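Local coordinates for zinc finger (CCCH type) motif-containing protein (Toxoplasma gondii, PDB 7NG2), which probably reads N6-methyladenosine in mRNA through its YTH domain, the part present here, linking RNA methylation to mRNA cleavage and polyadenylation, at residues Phe17-Asn22 against Leu58-Asn63; Val35-Lys40 against Leu92-Asn97; Asn48-Thr53 against Gly72-Leu77; Gly66-Phe71 against Ile108-Leu113; Pro119-Leu124 against Asp131-Pro136. All blocks are in the same frame, centred on the assembly; numbering follows the deposited sequence. Where two conformers were deposited one is given.

Contact 1: Phe17-Asn22 against Leu58-Asn63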
# COMPACT_ATOMS: atom_id res chain seq x y z
N PHE A 17 -3.17 4.85 -0.40
CA PHE A 17 -3.98 4.03 0.50
C PHE A 17 -3.07 3.28 1.46
O PHE A 17 -2.03 2.76 1.06
CB PHE A 17 -4.82 3.00 -0.28
CG PHE A 17 -5.80 3.63 -1.21
CD1 PHE A 17 -5.44 3.95 -2.51
CD2 PHE A 17 -7.10 3.91 -0.78
CE1 PHE A 17 -6.35 4.54 -3.38
CE2 PHE A 17 -8.01 4.50 -1.65
CZ PHE A 17 -7.63 4.81 -2.96
N ILE A 18 -3.46 3.24 2.73
CA ILE A 18 -2.76 2.44 3.74
C ILE A 18 -3.27 1.00 3.67
O ILE A 18 -4.48 0.76 3.61
CB ILE A 18 -2.93 3.07 5.14
CG1 ILE A 18 -2.26 4.45 5.12
CG2 ILE A 18 -2.32 2.17 6.23
CD1 ILE A 18 -2.47 5.31 6.33
N ILE A 19 -2.34 0.05 3.64
CA ILE A 19 -2.64 -1.37 3.62
C ILE A 19 -2.15 -1.96 4.93
O ILE A 19 -1.00 -1.76 5.31
CB ILE A 19 -1.91 -2.05 2.45
CG1 ILE A 19 -2.45 -1.54 1.11
CG2 ILE A 19 -1.99 -3.57 2.57
CD1 ILE A 19 -3.87 -1.97 0.85
N LYS A 20 -3.02 -2.71 5.61
CA LYS A 20 -2.64 -3.42 6.82
C LYS A 20 -2.48 -4.90 6.52
O LYS A 20 -3.16 -5.46 5.66
CB LYS A 20 -3.70 -3.22 7.92
CG LYS A 20 -3.92 -1.77 8.35
CD LYS A 20 -2.66 -1.11 8.92
CE LYS A 20 -2.29 -1.73 10.27
NZ LYS A 20 -1.21 -0.92 10.92
N SER A 21 -1.56 -5.54 7.23
CA SER A 21 -1.34 -6.97 7.06
C SER A 21 -1.25 -7.62 8.43
O SER A 21 -0.48 -7.16 9.28
CB SER A 21 -0.04 -7.23 6.31
OG SER A 21 0.16 -8.62 6.14
N ASN A 22 -2.02 -8.68 8.66
CA ASN A 22 -1.90 -9.32 9.97
C ASN A 22 -0.61 -10.12 10.11
O ASN A 22 -0.15 -10.32 11.24
CB ASN A 22 -3.14 -10.17 10.30
CG ASN A 22 -3.19 -11.46 9.52
OD1 ASN A 22 -2.92 -11.49 8.32
ND2 ASN A 22 -3.55 -12.55 10.20
N LEU A 58 0.29 2.20 -2.50
CA LEU A 58 -0.12 1.38 -1.36
C LEU A 58 0.99 1.46 -0.33
O LEU A 58 2.14 1.12 -0.61
CB LEU A 58 -0.33 -0.07 -1.81
CG LEU A 58 -1.27 -0.21 -3.01
CD1 LEU A 58 -1.28 -1.65 -3.43
CD2 LEU A 58 -2.68 0.26 -2.71
N LEU A 59 0.64 1.90 0.88
CA LEU A 59 1.60 2.15 1.95
C LEU A 59 1.40 1.05 2.98
O LEU A 59 0.35 1.00 3.64
CB LEU A 59 1.36 3.53 2.57
CG LEU A 59 1.82 4.75 1.75
CD1 LEU A 59 1.18 4.87 0.36
CD2 LEU A 59 1.62 6.04 2.55
N PHE A 60 2.37 0.15 3.09
CA PHE A 60 2.18 -1.10 3.83
C PHE A 60 2.56 -0.94 5.30
O PHE A 60 3.64 -0.45 5.62
CB PHE A 60 3.03 -2.20 3.21
CG PHE A 60 2.48 -2.71 1.90
CD1 PHE A 60 2.82 -2.11 0.70
CD2 PHE A 60 1.62 -3.80 1.88
CE1 PHE A 60 2.33 -2.58 -0.50
CE2 PHE A 60 1.11 -4.27 0.67
CZ PHE A 60 1.47 -3.66 -0.51
N SER A 61 1.67 -1.40 6.18
CA SER A 61 1.87 -1.34 7.62
C SER A 61 1.36 -2.64 8.25
O SER A 61 0.15 -2.85 8.36
CB SER A 61 1.13 -0.13 8.20
OG SER A 61 1.18 -0.16 9.61
N ALA A 62 2.27 -3.49 8.69
CA ALA A 62 1.86 -4.71 9.36
C ALA A 62 1.21 -4.39 10.70
O ALA A 62 1.59 -3.44 11.39
CB ALA A 62 3.08 -5.61 9.59
N ASN A 63 0.18 -5.16 11.05
CA ASN A 63 -0.52 -4.95 12.31
C ASN A 63 0.46 -5.00 13.47
O ASN A 63 1.24 -5.94 13.60
CB ASN A 63 -1.57 -6.05 12.49
CG ASN A 63 -2.77 -5.90 11.57
OD1 ASN A 63 -2.93 -4.91 10.86
ND2 ASN A 63 -3.65 -6.91 11.59
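Lys20 NZ donates to Ser61 OG at 2.8 Å, which ties two neighbouring strands together through their side chains. Ser61 OG has a second partner in Gly67 O on the next strand, so this hydroxyl joins three strands. Bends at chi2 (-60°) and chi3 (-69°) place CD and CE of the lysine beside Ser61 O. CE also rests 3.3 Å from Asn63 OD1.

The backbones run parallel and exchange a regular series of bonds. Leu59 N donates to Phe17 O at 2.8 Å. Ile19 N donates to Leu59 O at 2.9 Å, almost straight at 175°, from above the carbonyl plane. Ser61 N follows with Ile19 O at 2.8 Å. The next bond, Ser21 N to Ser61 O, is weak at 3.4 Å. The series recovers at the strand ends, where Asn63 N meets Ser21 O at 2.8 Å. Several CA-H groups, such as that of Lys20 toward Ser61 O, add to the bonding between the strands.

Ile19 carries the packing on the face it shares with Phe17, Leu58 and Phe60. Its CG2 lies 3.7 Å from Phe60 CD2, and the two side chains run side by side in the same direction. Its CG1 branch meets Leu58 CB. Beyond this pair, Phe60 stacks with Trp102 and meets Trp36 edge-to-face. On the other face Leu59 packs against helix 137-149. Strands 14-21 and 55-62 thus form a parallel pair inside a mixed sheet with helices on both faces, the central architecture of the YTH domain.

Contact 2: Val35-Lys40 against Leu92-Asn97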
# COMPACT_ATOMS: atom_id res chain seq x y z
N VAL A 35 2.58 -9.13 -5.49
CA VAL A 35 1.16 -9.48 -5.48
C VAL A 35 0.54 -9.06 -4.15
O VAL A 35 1.20 -9.06 -3.11
CB VAL A 35 0.99 -11.00 -5.75
CG1 VAL A 35 1.67 -11.83 -4.65
CG2 VAL A 35 -0.48 -11.38 -5.90
N TRP A 36 -0.74 -8.71 -4.20
CA TRP A 36 -1.51 -8.44 -2.99
C TRP A 36 -2.96 -8.82 -3.25
O TRP A 36 -3.38 -9.01 -4.39
CB TRP A 36 -1.41 -6.96 -2.58
CG TRP A 36 -1.85 -6.73 -1.17
CD1 TRP A 36 -2.92 -6.01 -0.75
CD2 TRP A 36 -1.22 -7.24 0.01
NE1 TRP A 36 -3.00 -6.03 0.62
CE2 TRP A 36 -1.97 -6.79 1.11
CE3 TRP A 36 -0.10 -8.05 0.24
CZ2 TRP A 36 -1.64 -7.11 2.43
CZ3 TRP A 36 0.23 -8.37 1.55
CH2 TRP A 36 -0.54 -7.90 2.63
N ALA A 37 -3.73 -8.93 -2.16
CA ALA A 37 -5.17 -9.05 -2.25
C ALA A 37 -5.76 -8.38 -1.02
O ALA A 37 -5.12 -8.33 0.04
CB ALA A 37 -5.65 -10.51 -2.35
N THR A 38 -6.98 -7.89 -1.15
CA THR A 38 -7.63 -7.19 -0.04
C THR A 38 -9.10 -7.58 0.01
O THR A 38 -9.58 -8.39 -0.80
CB THR A 38 -7.37 -5.67 -0.15
OG1 THR A 38 -7.82 -5.01 1.04
CG2 THR A 38 -8.08 -5.09 -1.34
N SER A 39 -9.81 -7.03 0.99
CA SER A 39 -11.23 -7.31 1.14
C SER A 39 -11.99 -6.94 -0.14
O SER A 39 -11.52 -6.15 -0.96
CB SER A 39 -11.79 -6.51 2.32
OG SER A 39 -11.88 -5.14 1.95
N LYS A 40 -13.18 -7.52 -0.30
CA LYS A 40 -13.95 -7.24 -1.51
C LYS A 40 -14.30 -5.76 -1.61
O LYS A 40 -14.22 -5.17 -2.70
CB LYS A 40 -15.17 -8.15 -1.58
CG LYS A 40 -14.79 -9.62 -1.73
CD LYS A 40 -15.97 -10.51 -2.10
CE LYS A 40 -15.50 -11.71 -2.90
NZ LYS A 40 -15.21 -11.36 -4.32
N LEU A 92 -10.35 -17.19 0.08
CA LEU A 92 -11.79 -17.30 -0.09
C LEU A 92 -12.56 -16.09 0.45
O LEU A 92 -13.71 -15.89 0.07
CB LEU A 92 -12.29 -18.58 0.58
CG LEU A 92 -11.71 -19.89 0.06
CD1 LEU A 92 -11.91 -21.02 1.06
CD2 LEU A 92 -12.37 -20.25 -1.26
N ARG A 93 -11.95 -15.30 1.33
CA ARG A 93 -12.61 -14.12 1.89
C ARG A 93 -12.05 -12.81 1.35
O ARG A 93 -12.30 -11.75 1.93
CB ARG A 93 -12.55 -14.13 3.42
CG ARG A 93 -13.35 -15.25 4.06
CD ARG A 93 -12.92 -15.49 5.50
NE ARG A 93 -12.01 -16.62 5.61
CZ ARG A 93 -10.86 -16.59 6.27
NH1 ARG A 93 -10.48 -15.48 6.89
NH2 ARG A 93 -10.09 -17.67 6.32
N LEU A 94 -11.30 -12.87 0.26
CA LEU A 94 -10.68 -11.69 -0.32
C LEU A 94 -11.14 -11.53 -1.76
O LEU A 94 -11.67 -12.47 -2.36
CB LEU A 94 -9.15 -11.82 -0.30
CG LEU A 94 -8.51 -11.94 1.08
CD1 LEU A 94 -7.05 -12.34 0.97
CD2 LEU A 94 -8.65 -10.62 1.82
N GLY A 95 -10.95 -10.34 -2.30
CA GLY A 95 -11.02 -10.16 -3.74
C GLY A 95 -9.87 -10.89 -4.42
O GLY A 95 -9.01 -11.51 -3.79
N SER A 96 -9.85 -10.81 -5.75
CA SER A 96 -8.82 -11.49 -6.51
C SER A 96 -7.47 -10.78 -6.33
O SER A 96 -7.40 -9.59 -6.03
CB SER A 96 -9.17 -11.53 -8.00
OG SER A 96 -10.30 -12.35 -8.25
N ASN A 97 -6.40 -11.55 -6.53
CA ASN A 97 -5.05 -11.00 -6.42
C ASN A 97 -4.80 -9.96 -7.51
O ASN A 97 -5.27 -10.08 -8.64
CB ASN A 97 -4.02 -12.12 -6.57
CG ASN A 97 -4.09 -13.13 -5.45
OD1 ASN A 97 -4.48 -12.81 -4.34
ND2 ASN A 97 -3.71 -14.36 -5.75
O HOH W 1 -7.99 -7.90 -3.89
O HOH W 2 -13.94 -9.46 1.69
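Leu94 packs against Thr38 and Ala37, where the loop 92-97 of the YTH domain runs roughly antiparallel alongside the residues that lead into helix 40-52. Ser39 is the N-cap of that helix, and its OG bonds Asn42 N. Just before the leucine, a water donates to Arg93 O at 2.8 Å and accepts from Lys40 N at 2.9 Å.

Leu94 CB sits 3.5 Å from Thr38 O. The two methyls part: CD2 lies against the Thr38 carbonyl group and CD1 reaches Ala37 CB. Gly95 N then donates to Thr38 O at 2.8 Å, nearly along the C=O axis. This is the direct hydrogen bond between the segments. Ser96 joins by its backbone, as a second water donates to Ser96 O and accepts from Thr38 N.

Asn97 ends the run, just before strand 98-109. Its amide is held by outside partners, with ND2 on Leu82 O and OD1 on Gln91 NE2. The neighbouring Trp36 turns to the other side and meets Trp87 edge-to-face, consistent with the aromatic cage of YTH domains. Ala37 CB lies 3.3 Å from the amide oxygen, Asn97 OD1. Val35 CG2 instead meets the methylene, 3.7 Å from Asn97 CB.

Contact 3: Asn48-Thr53 against Gly72-Leu77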
# COMPACT_ATOMS: atom_id res chain seq x y z
N ASN A 48 -11.43 1.09 -8.74
CA ASN A 48 -11.91 2.36 -9.28
C ASN A 48 -10.82 3.42 -9.26
O ASN A 48 -10.77 4.26 -10.15
CB ASN A 48 -13.17 2.81 -8.54
CG ASN A 48 -14.35 1.94 -8.86
OD1 ASN A 48 -14.33 1.21 -9.84
ND2 ASN A 48 -15.40 2.02 -8.05
N ALA A 49 -9.94 3.38 -8.25
CA ALA A 49 -8.79 4.27 -8.24
C ALA A 49 -7.81 3.92 -9.35
O ALA A 49 -7.28 4.81 -10.03
CB ALA A 49 -8.12 4.22 -6.87
N PHE A 50 -7.56 2.63 -9.56
CA PHE A 50 -6.56 2.19 -10.54
C PHE A 50 -6.90 2.65 -11.95
O PHE A 50 -6.02 3.06 -12.71
CB PHE A 50 -6.43 0.66 -10.51
CG PHE A 50 -5.45 0.12 -11.52
CD1 PHE A 50 -4.09 0.19 -11.30
CD2 PHE A 50 -5.90 -0.41 -12.72
CE1 PHE A 50 -3.19 -0.29 -12.24
CE2 PHE A 50 -5.01 -0.89 -13.66
CZ PHE A 50 -3.66 -0.83 -13.43
N THR A 51 -8.17 2.56 -12.33
CA THR A 51 -8.55 2.93 -13.69
C THR A 51 -8.58 4.44 -13.91
O THR A 51 -8.52 4.88 -15.05
CB THR A 51 -9.91 2.32 -14.04
OG1 THR A 51 -10.93 2.87 -13.19
CG2 THR A 51 -9.89 0.79 -13.89
N SER A 52 -8.67 5.23 -12.84
CA SER A 52 -8.93 6.66 -12.96
C SER A 52 -7.83 7.53 -12.37
O SER A 52 -8.03 8.73 -12.22
CB SER A 52 -10.25 7.00 -12.28
OG SER A 52 -10.16 6.76 -10.88
N THR A 53 -6.69 6.96 -12.02
CA THR A 53 -5.58 7.71 -11.44
C THR A 53 -4.31 7.26 -12.13
O THR A 53 -4.17 6.08 -12.48
CB THR A 53 -5.46 7.40 -9.93
OG1 THR A 53 -6.75 7.44 -9.33
CG2 THR A 53 -4.57 8.41 -9.25
N GLY A 72 4.31 0.60 -2.43
CA GLY A 72 4.34 0.07 -3.78
C GLY A 72 3.26 0.70 -4.63
O GLY A 72 2.42 1.45 -4.15
N ARG A 73 3.32 0.41 -5.93
CA ARG A 73 2.33 0.87 -6.89
C ARG A 73 1.44 -0.30 -7.29
O ARG A 73 1.93 -1.39 -7.58
CB ARG A 73 3.02 1.44 -8.13
CG ARG A 73 2.05 2.03 -9.15
CD ARG A 73 2.79 2.50 -10.40
NE ARG A 73 1.92 3.23 -11.32
CZ ARG A 73 1.17 2.65 -12.26
NH1 ARG A 73 1.19 1.34 -12.41
NH2 ARG A 73 0.42 3.40 -13.07
N MET A 74 0.13 -0.07 -7.28
CA MET A 74 -0.80 -1.05 -7.83
C MET A 74 -0.61 -1.11 -9.34
O MET A 74 -0.69 -0.08 -10.03
CB MET A 74 -2.22 -0.63 -7.49
CG MET A 74 -3.30 -1.59 -7.93
SD MET A 74 -4.90 -0.98 -7.38
CE MET A 74 -5.97 -2.29 -7.97
N MET A 75 -0.36 -2.30 -9.87
CA MET A 75 0.01 -2.46 -11.28
C MET A 75 -1.08 -3.08 -12.13
O MET A 75 -0.98 -3.03 -13.37
CB MET A 75 1.26 -3.34 -11.40
CG MET A 75 2.47 -2.82 -10.63
SD MET A 75 3.02 -1.18 -11.14
CE MET A 75 3.59 -1.50 -12.80
N SER A 76 -2.11 -3.67 -11.53
CA SER A 76 -3.16 -4.30 -12.30
C SER A 76 -4.44 -4.29 -11.49
O SER A 76 -4.42 -4.09 -10.28
CB SER A 76 -2.80 -5.76 -12.66
OG SER A 76 -3.04 -6.64 -11.57
N LEU A 77 -5.55 -4.54 -12.18
CA LEU A 77 -6.81 -4.82 -11.52
C LEU A 77 -6.74 -6.20 -10.87
O LEU A 77 -5.92 -7.04 -11.25
CB LEU A 77 -7.94 -4.81 -12.55
CG LEU A 77 -8.35 -3.42 -13.06
CD1 LEU A 77 -9.37 -3.53 -14.20
CD2 LEU A 77 -8.89 -2.55 -11.92
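Phe50 enters the bend that follows strand 67-74 and meets Met74, Met75, Ser76 and Leu77. Its CG is anti to the backbone N (chi1 178°), on the side of the bend. Met74 O lies at the ring edge, in plane, 3.3 Å from Phe50 CE1. The peptide between Ser76 and Leu77 covers one face: Ser76 C stands 4.0 Å above the ring plane over the centre, and Leu77 N is nearer the rim.

Met74 SD is 3.9 Å from Phe50 CB and 5.2 Å from the ring centroid. This is a Met-aromatic contact of oblique geometry. Leu77 CD2 touches Phe50 CD2 at 3.8 Å and reaches the methyl of Thr51.

Side-chain bonds hold both partners. Ser76 OG donates to Leu77 O at 2.9 Å and is also bonded to Arg99 N. Near the end of the 48-53 segment, Thr53 OG1 donates to Ala49 O and Ser52 OG to Asn48 O. Arg73 reaches back to Asp54 O and His55 ND1, at the start of strand 55-62.

No hydrogen bond crosses between the segments. The contact thus rests on apolar packing, probably helped by the Met74 carbonyl oxygen facing the weakly positive C-H edge of the ring.

Contact 4: Gly66-Phe71 against Ile108-Leu113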
# COMPACT_ATOMS: atom_id res chain seq x y z
N GLY A 66 3.90 -0.77 14.39
CA GLY A 66 4.17 0.60 14.80
C GLY A 66 4.52 1.56 13.68
O GLY A 66 4.89 2.70 13.97
N GLY A 67 4.41 1.15 12.42
CA GLY A 67 4.78 2.03 11.33
C GLY A 67 4.65 1.39 9.97
O GLY A 67 3.82 0.50 9.77
N PHE A 68 5.45 1.86 9.02
CA PHE A 68 5.38 1.40 7.64
C PHE A 68 6.62 0.58 7.31
O PHE A 68 7.73 0.89 7.76
CB PHE A 68 5.31 2.57 6.65
CG PHE A 68 4.05 3.38 6.74
CD1 PHE A 68 2.84 2.87 6.29
CD2 PHE A 68 4.08 4.66 7.26
CE1 PHE A 68 1.68 3.65 6.36
CE2 PHE A 68 2.93 5.43 7.33
CZ PHE A 68 1.72 4.93 6.89
N GLN A 69 6.43 -0.44 6.47
CA GLN A 69 7.52 -1.24 5.94
C GLN A 69 7.90 -0.86 4.52
O GLN A 69 8.87 -1.41 3.99
CB GLN A 69 7.17 -2.74 6.02
CG GLN A 69 7.11 -3.31 7.43
CD GLN A 69 5.87 -2.86 8.17
OE1 GLN A 69 4.75 -3.07 7.71
NE2 GLN A 69 6.06 -2.22 9.32
N GLY A 70 7.18 0.06 3.91
CA GLY A 70 7.49 0.49 2.57
C GLY A 70 6.22 0.83 1.82
O GLY A 70 5.15 0.97 2.39
N PHE A 71 6.37 0.98 0.50
CA PHE A 71 5.23 1.31 -0.33
C PHE A 71 5.43 0.74 -1.72
O PHE A 71 6.55 0.42 -2.14
CB PHE A 71 4.91 2.82 -0.36
CG PHE A 71 5.94 3.67 -1.05
CD1 PHE A 71 7.02 4.18 -0.34
CD2 PHE A 71 5.82 4.01 -2.39
CE1 PHE A 71 7.97 4.99 -0.96
CE2 PHE A 71 6.75 4.81 -3.01
CZ PHE A 71 7.83 5.31 -2.29
N ILE A 108 9.99 2.93 9.18
CA ILE A 108 9.64 4.24 9.72
C ILE A 108 8.48 4.06 10.69
O ILE A 108 7.53 3.33 10.39
CB ILE A 108 9.31 5.26 8.60
CG1 ILE A 108 9.09 6.66 9.18
CG2 ILE A 108 8.10 4.80 7.77
CD1 ILE A 108 9.06 7.75 8.12
N GLU A 109 8.57 4.68 11.85
CA GLU A 109 7.56 4.52 12.89
C GLU A 109 6.56 5.66 12.83
O GLU A 109 6.93 6.81 12.58
CB GLU A 109 8.21 4.51 14.28
CG GLU A 109 9.24 3.41 14.49
CD GLU A 109 8.60 2.05 14.70
OE1 GLU A 109 7.47 1.99 15.24
OE2 GLU A 109 9.23 1.03 14.33
N PHE A 110 5.29 5.34 13.11
CA PHE A 110 4.27 6.39 13.21
C PHE A 110 4.72 7.48 14.18
O PHE A 110 4.50 8.67 13.93
CB PHE A 110 2.95 5.80 13.69
CG PHE A 110 2.30 4.83 12.72
CD1 PHE A 110 2.16 5.14 11.37
CD2 PHE A 110 1.82 3.61 13.18
CE1 PHE A 110 1.55 4.23 10.50
CE2 PHE A 110 1.22 2.71 12.31
CZ PHE A 110 1.08 3.02 10.98
N GLU A 111 5.35 7.09 15.28
CA GLU A 111 5.73 8.07 16.29
C GLU A 111 6.83 9.01 15.80
O GLU A 111 6.94 10.12 16.33
CB GLU A 111 6.12 7.39 17.59
CG GLU A 111 4.91 6.92 18.38
CD GLU A 111 5.20 6.75 19.85
OE1 GLU A 111 4.35 6.15 20.56
OE2 GLU A 111 6.26 7.22 20.31
N GLU A 112 7.63 8.61 14.81
CA GLU A 112 8.61 9.53 14.24
C GLU A 112 7.95 10.66 13.48
O GLU A 112 8.59 11.69 13.25
CB GLU A 112 9.54 8.79 13.28
CG GLU A 112 10.43 7.77 13.95
CD GLU A 112 11.38 7.13 12.96
OE1 GLU A 112 12.43 7.74 12.66
OE2 GLU A 112 11.07 6.02 12.47
N LEU A 113 6.71 10.49 13.06
CA LEU A 113 5.99 11.53 12.34
C LEU A 113 5.33 12.53 13.28
O LEU A 113 4.72 13.49 12.81
CB LEU A 113 4.97 10.89 11.40
CG LEU A 113 5.59 9.81 10.51
CD1 LEU A 113 4.52 8.96 9.84
CD2 LEU A 113 6.51 10.43 9.48
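Gly67 and Phe68 pair antiparallel with Glu109 and Ile108: Phe68 and Ile108 form a hydrogen-bonded pair, while Gly67 and Glu109 form a non-hydrogen-bonded one with their CA atoms 4.0 Å apart. Phe68 N donates to Ile108 O at 2.9 Å, and the return bond from Ile108 N to Phe68 O is weak. Past the last pair, Phe110 N donates to Gly66 O at 2.8 Å, in the carbonyl plane, as the second chain turns into a 3-10 segment.

In Phe110, chi1 of -66° sets CG anti to the carbonyl carbon, and chi2 of -48° turns the ring face onto Gly67. Gly67 CA stands 3.7 Å from the ring centroid, a CH-pi contact over the centre. The same ring turns its edge to the face of Phe68 in a T-shaped pair. The planes are 79° apart, and Phe110 CE1 is 3.7 Å from Phe68 CE2. Phe68 CB also packs on Ile108 CG2, side by side. The Phe68 side chain also touches Met147 of helix 137-149.

Two acceptors, Glu109 OE1 and Gly66 O, lie 3.0 Å apart and would be expected to repel each other. Gly67 lacks a side chain, which lets the backbones come this close: a CB would clash with Ile108 O and Glu109 CA.

Contact 5: Pro119-Leu124 against Asp131-Pro136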
# COMPACT_ATOMS: atom_id res chain seq x y z
N PRO A 119 -7.14 14.04 7.87
CA PRO A 119 -8.44 14.72 7.77
C PRO A 119 -9.46 13.94 6.96
O PRO A 119 -10.65 14.25 7.04
CB PRO A 119 -8.10 16.05 7.09
CG PRO A 119 -6.88 15.75 6.30
CD PRO A 119 -6.09 14.76 7.13
N TRP A 120 -9.03 12.94 6.19
CA TRP A 120 -9.93 12.08 5.46
C TRP A 120 -10.38 10.88 6.27
O TRP A 120 -11.21 10.10 5.81
CB TRP A 120 -9.27 11.62 4.16
CG TRP A 120 -9.07 12.71 3.15
CD1 TRP A 120 -9.24 14.06 3.34
CD2 TRP A 120 -8.68 12.54 1.79
NE1 TRP A 120 -8.97 14.73 2.17
CE2 TRP A 120 -8.62 13.83 1.20
CE3 TRP A 120 -8.37 11.43 1.00
CZ2 TRP A 120 -8.27 14.02 -0.14
CZ3 TRP A 120 -8.01 11.63 -0.32
CH2 TRP A 120 -7.96 12.91 -0.88
N ASN A 121 -9.85 10.73 7.49
CA ASN A 121 -10.21 9.66 8.41
C ASN A 121 -10.54 10.25 9.78
O ASN A 121 -10.00 9.84 10.81
CB ASN A 121 -9.10 8.62 8.51
CG ASN A 121 -9.52 7.39 9.28
OD1 ASN A 121 -10.67 6.96 9.20
ND2 ASN A 121 -8.59 6.82 10.03
N ASP A 122 -11.44 11.24 9.79
CA ASP A 122 -11.97 11.84 11.01
C ASP A 122 -10.89 12.49 11.87
O ASP A 122 -11.02 12.56 13.09
CB ASP A 122 -12.79 10.85 11.84
CG ASP A 122 -14.08 10.46 11.16
OD1 ASP A 122 -14.77 11.37 10.64
OD2 ASP A 122 -14.42 9.26 11.16
N ASP A 123 -9.82 12.98 11.24
CA ASP A 123 -8.70 13.61 11.96
C ASP A 123 -8.06 12.65 12.96
O ASP A 123 -7.52 13.08 13.98
CB ASP A 123 -9.11 14.92 12.63
CG ASP A 123 -9.74 15.89 11.66
OD1 ASP A 123 -9.07 16.24 10.67
OD2 ASP A 123 -10.90 16.30 11.88
N LEU A 124 -8.12 11.36 12.67
CA LEU A 124 -7.56 10.36 13.57
C LEU A 124 -6.05 10.26 13.36
O LEU A 124 -5.55 10.58 12.28
CB LEU A 124 -8.19 9.00 13.29
CG LEU A 124 -9.59 8.78 13.87
CD1 LEU A 124 -10.17 7.48 13.35
CD2 LEU A 124 -9.54 8.78 15.39
N ASP A 131 -7.18 -0.99 7.26
CA ASP A 131 -6.85 -1.47 5.93
C ASP A 131 -7.69 -0.74 4.89
O ASP A 131 -8.92 -0.72 4.97
CB ASP A 131 -7.12 -2.97 5.87
CG ASP A 131 -6.69 -3.58 4.57
OD1 ASP A 131 -5.53 -3.36 4.18
OD2 ASP A 131 -7.50 -4.28 3.94
N GLY A 132 -7.02 -0.12 3.91
CA GLY A 132 -7.69 0.61 2.85
C GLY A 132 -7.93 2.09 3.12
O GLY A 132 -8.51 2.76 2.26
N THR A 133 -7.51 2.60 4.27
CA THR A 133 -7.73 4.01 4.56
C THR A 133 -6.98 4.87 3.55
O THR A 133 -5.78 4.70 3.34
CB THR A 133 -7.21 4.32 5.97
OG1 THR A 133 -8.00 3.64 6.95
CG2 THR A 133 -7.26 5.82 6.24
N GLU A 134 -7.68 5.83 2.95
CA GLU A 134 -7.05 6.75 2.01
C GLU A 134 -6.49 7.96 2.75
O GLU A 134 -7.07 8.44 3.73
CB GLU A 134 -8.03 7.22 0.93
CG GLU A 134 -7.33 7.87 -0.25
CD GLU A 134 -8.20 8.13 -1.46
OE1 GLU A 134 -9.41 7.81 -1.45
OE2 GLU A 134 -7.66 8.70 -2.43
N VAL A 135 -5.30 8.41 2.33
CA VAL A 135 -4.75 9.65 2.87
C VAL A 135 -4.74 10.73 1.79
O VAL A 135 -4.63 10.43 0.60
CB VAL A 135 -3.36 9.48 3.51
CG1 VAL A 135 -3.42 8.55 4.71
CG2 VAL A 135 -2.35 9.03 2.48
N PRO A 136 -4.85 11.99 2.18
CA PRO A 136 -4.83 13.09 1.19
C PRO A 136 -3.50 13.14 0.47
O PRO A 136 -2.47 12.66 0.98
CB PRO A 136 -5.01 14.35 2.05
CG PRO A 136 -5.56 13.87 3.35
CD PRO A 136 -5.04 12.48 3.55
O HOH W 3 -9.81 8.01 4.27
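In Trp120, chi1 of -69° places CG anti to the carbonyl carbon, and chi2 of 10° turns the indole so that one face meets Pro136, while the extended chain of Glu134 runs out to the indole's edge. Pro136 CG stands 3.5 Å from the centroid of the five-membered ring and 1° off its normal. This is a CH-pi contact made squarely over the face. Pro136 CA lies over the same plane, toward the rim. Glu134 CG is at the edge, in plane, and OE2 comes 3.6 Å from Trp120 CZ3. The carboxylate and ring planes are nearly perpendicular. Glu134 OE2 has its charged partner in Arg15 NE.

Pro119 widens the patch, with its CG 3.7 Å from Pro136 CG. At the other end Asn121 CB touches the Thr133 methyl. No direct hydrogen bond joins the segments. A water does so instead, donating to Trp120 O at 2.9 Å and to Glu134 O at 2.8 Å. Just after the tryptophan, a type I' turn from Asn121 to Leu124 closes with Leu124 N on Asn121 O.

The turn links the short strands 117-118 and 124-125. A short, weakly bonded outermost strand of the main sheet, about residues 134-135, runs antiparallel to strand 14-21. Pro136, under the indole, is the N-cap residue of helix 137-149.

All five contacts belong to one YTH domain and reach the same mixed sheet. Contact 1 lies nearest the centre of the chain, about 6 Å from it, and touches each of the other four. Along the chain, contacts 1 and 2 cross, as do contacts 3 and 4, while contact 5 follows last. Contacts 3 and 4 use opposite ends of strand 67-74, with centres about 23 Å apart. Contact 2 lies by the short edge strand 35-36 and contact 5 by the other edge, 134-135. Trp36 packs on Ile19, and Gly132 bonds to Ile18, so the parallel pair lies between contacts 2 and 5. Trp36 probably belongs to the methyladenosine pocket.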